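Local coordinates for flavin reductase domain protein (Arthrobacter sp., PDB 2QCK) that probably binds a flavin such as FMN and acts as an oxidoreductase of the flavin reductase type, at residues G23-Y31 with I67-L78. Numbering follows the deposited sequence.
Sequences GVAIITVNY and IANTTHIGVHML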
# COMPACT_ATOMS: atom_id res chain seq x y z
N GLY A 23 2.84 -5.83 -1.36
CA GLY A 23 2.50 -6.64 -2.51
C GLY A 23 2.91 -5.96 -3.78
O GLY A 23 3.07 -4.77 -3.79
N VAL A 24 3.01 -6.72 -4.87
CA VAL A 24 3.54 -6.20 -6.13
C VAL A 24 2.43 -6.27 -7.17
O VAL A 24 1.83 -7.33 -7.34
CB VAL A 24 4.82 -6.98 -6.57
CG1 VAL A 24 5.45 -6.37 -7.86
CG2 VAL A 24 5.85 -7.01 -5.42
N ALA A 25 2.13 -5.12 -7.79
CA ALA A 25 1.20 -5.02 -8.92
C ALA A 25 1.93 -4.35 -10.10
O ALA A 25 3.00 -3.84 -9.92
CB ALA A 25 -0.06 -4.20 -8.51
N ILE A 26 1.34 -4.38 -11.30
CA ILE A 26 1.82 -3.60 -12.44
C ILE A 26 0.69 -2.76 -13.03
O ILE A 26 -0.46 -3.25 -13.22
CB ILE A 26 2.46 -4.44 -13.59
CG1 ILE A 26 3.69 -5.20 -13.07
CG2 ILE A 26 2.81 -3.48 -14.70
CD1 ILE A 26 4.13 -6.42 -13.89
N ILE A 27 1.01 -1.48 -13.27
CA ILE A 27 0.05 -0.51 -13.84
C ILE A 27 0.40 -0.36 -15.29
O ILE A 27 1.57 -0.27 -15.61
CB ILE A 27 0.17 0.87 -13.16
CG1 ILE A 27 -0.23 0.75 -11.70
CG2 ILE A 27 -0.72 1.96 -13.88
CD1 ILE A 27 -1.72 0.71 -11.47
N THR A 28 -0.61 -0.34 -16.15
CA THR A 28 -0.39 -0.19 -17.62
C THR A 28 -1.24 0.99 -18.11
O THR A 28 -2.28 1.28 -17.53
CB THR A 28 -0.77 -1.43 -18.35
OG1 THR A 28 -2.16 -1.77 -18.04
CG2 THR A 28 0.24 -2.54 -17.99
N VAL A 29 -0.75 1.73 -19.10
CA VAL A 29 -1.52 2.80 -19.68
C VAL A 29 -1.12 2.89 -21.13
O VAL A 29 0.02 2.59 -21.49
CB VAL A 29 -1.29 4.12 -18.97
CG1 VAL A 29 0.18 4.48 -18.92
CG2 VAL A 29 -2.14 5.23 -19.59
N ASN A 30 -2.09 3.22 -21.96
CA ASN A 30 -1.88 3.44 -23.40
C ASN A 30 -1.96 4.94 -23.71
O ASN A 30 -3.05 5.55 -23.78
CB ASN A 30 -2.97 2.66 -24.15
CG ASN A 30 -2.77 2.64 -25.65
OD1 ASN A 30 -1.98 3.41 -26.21
ND2 ASN A 30 -3.48 1.75 -26.31
N TYR A 31 -0.78 5.52 -23.89
CA TYR A 31 -0.66 6.94 -24.12
C TYR A 31 -0.66 7.20 -25.62
O TYR A 31 0.37 7.08 -26.29
CB TYR A 31 0.63 7.44 -23.51
CG TYR A 31 0.81 8.93 -23.48
CD1 TYR A 31 -0.28 9.81 -23.52
CD2 TYR A 31 2.08 9.46 -23.37
CE1 TYR A 31 -0.07 11.18 -23.49
CE2 TYR A 31 2.29 10.80 -23.31
CZ TYR A 31 1.23 11.67 -23.37
OH TYR A 31 1.49 13.03 -23.32
N ILE A 67 0.34 8.84 -17.56
CA ILE A 67 -0.64 8.91 -16.46
C ILE A 67 -1.31 10.29 -16.31
O ILE A 67 -2.52 10.40 -16.02
CB ILE A 67 0.05 8.45 -15.13
CG1 ILE A 67 0.47 6.97 -15.22
CG2 ILE A 67 -0.89 8.61 -13.94
CD1 ILE A 67 -0.67 5.96 -15.12
N ALA A 68 -0.51 11.35 -16.41
CA ALA A 68 -0.99 12.72 -16.42
C ALA A 68 -2.02 13.03 -17.52
O ALA A 68 -2.95 13.81 -17.31
CB ALA A 68 0.20 13.68 -16.55
N ASN A 69 -1.85 12.41 -18.68
CA ASN A 69 -2.62 12.73 -19.86
C ASN A 69 -3.52 11.63 -20.37
O ASN A 69 -4.12 11.79 -21.42
CB ASN A 69 -1.66 13.15 -20.95
CG ASN A 69 -0.89 14.38 -20.57
OD1 ASN A 69 0.34 14.38 -20.51
ND2 ASN A 69 -1.62 15.41 -20.23
N THR A 70 -3.72 10.57 -19.60
CA THR A 70 -4.62 9.50 -19.99
C THR A 70 -5.61 9.21 -18.91
O THR A 70 -5.33 9.44 -17.73
CB THR A 70 -3.80 8.25 -20.36
OG1 THR A 70 -2.82 8.65 -21.34
CG2 THR A 70 -4.69 7.17 -21.01
N THR A 71 -6.77 8.71 -19.30
CA THR A 71 -7.80 8.36 -18.32
C THR A 71 -7.88 6.87 -17.93
O THR A 71 -7.96 6.56 -16.76
CB THR A 71 -9.18 8.85 -18.73
OG1 THR A 71 -9.20 10.27 -18.69
CG2 THR A 71 -10.25 8.30 -17.79
N HIS A 72 -7.86 5.95 -18.89
CA HIS A 72 -7.98 4.52 -18.54
C HIS A 72 -6.63 3.92 -18.30
O HIS A 72 -5.69 4.19 -19.04
CB HIS A 72 -8.76 3.78 -19.61
CG HIS A 72 -10.18 4.25 -19.70
ND1 HIS A 72 -10.56 5.26 -20.55
CD2 HIS A 72 -11.26 3.97 -18.93
CE1 HIS A 72 -11.84 5.53 -20.35
NE2 HIS A 72 -12.28 4.76 -19.38
N ILE A 73 -6.56 3.14 -17.23
CA ILE A 73 -5.38 2.38 -16.86
C ILE A 73 -5.76 0.96 -16.41
O ILE A 73 -6.91 0.66 -16.09
CB ILE A 73 -4.54 3.08 -15.77
CG1 ILE A 73 -5.20 3.03 -14.38
CG2 ILE A 73 -4.30 4.54 -16.11
CD1 ILE A 73 -4.21 3.53 -13.28
N GLY A 74 -4.78 0.07 -16.42
CA GLY A 74 -4.95 -1.27 -15.87
C GLY A 74 -4.08 -1.47 -14.65
O GLY A 74 -2.99 -0.94 -14.57
N VAL A 75 -4.57 -2.24 -13.69
CA VAL A 75 -3.71 -2.75 -12.64
C VAL A 75 -3.71 -4.29 -12.62
O VAL A 75 -4.76 -4.93 -12.77
CB VAL A 75 -4.07 -2.14 -11.21
CG1 VAL A 75 -5.41 -2.58 -10.74
CG2 VAL A 75 -2.99 -2.50 -10.19
N HIS A 76 -2.52 -4.87 -12.45
CA HIS A 76 -2.33 -6.33 -12.46
C HIS A 76 -1.76 -6.82 -11.16
O HIS A 76 -0.71 -6.36 -10.74
CB HIS A 76 -1.41 -6.75 -13.57
CG HIS A 76 -1.89 -6.32 -14.91
ND1 HIS A 76 -1.83 -5.00 -15.32
CD2 HIS A 76 -2.42 -7.01 -15.94
CE1 HIS A 76 -2.29 -4.91 -16.56
NE2 HIS A 76 -2.67 -6.12 -16.95
N MSE A 77 -2.47 -7.72 -10.52
CA MSE A 77 -1.96 -8.40 -9.31
C MSE A 77 -1.13 -9.57 -9.79
O MSE A 77 -1.47 -10.23 -10.77
CB MSE A 77 -3.12 -8.91 -8.46
CG MSE A 77 -3.74 -7.84 -7.61
SE MSE A 77 -4.65 -6.40 -8.61
CE MSE A 77 -5.37 -5.42 -7.01
N LEU A 78 -0.02 -9.79 -9.09
CA LEU A 78 1.03 -10.71 -9.50
C LEU A 78 1.12 -11.87 -8.53
O LEU A 78 0.92 -11.72 -7.32
CB LEU A 78 2.38 -9.96 -9.54
CG LEU A 78 2.48 -8.81 -10.55
CD1 LEU A 78 3.93 -8.39 -10.76
CD2 LEU A 78 1.87 -9.19 -11.90
O HOH W 1 -0.39 -8.24 -6.29
O HOH W 2 -4.82 2.89 -21.22
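I26 O accepts two bonds from H76, one from its backbone N at 2.7 Å and one from ring ND1 at 3.1 Å. The pair belongs to neighbouring strands 25-31 and 72-77, a buried contact in the antiparallel beta-sheet of the flavin reductase like domain. H76 chi1 at -58° sets CG beside the backbone N, and chi2 at 73° turns ND1 to I26 O, which lies near the ring plane; ND1 stands above the carbonyl plane. The ND1 bond holds the turn of the ring. H76 CE1, at the ring edge, lies 3.5 Å from T28 OG1, which is hydrogen-bonded to P109 O. T28 and G74 form the next hydrogen-bonded pair, with T28 N to G74 O at 2.9 Å. On the other face, I27 CD1 rests on V75 CG2 at 3.7 Å, and I27 CG2 meets I73 CD1. F55 of strand 51-58 packs on I27 and I73. I67, from the helix before strand 72-77, brings CD1 to both I27 CG2 and V29 CG1. Water continues the pairing beyond both ends of the ladder. One water accepts from N30 N and donates to H72 O; the other accepts from L78 N and donates to V24 O at 2.6 Å.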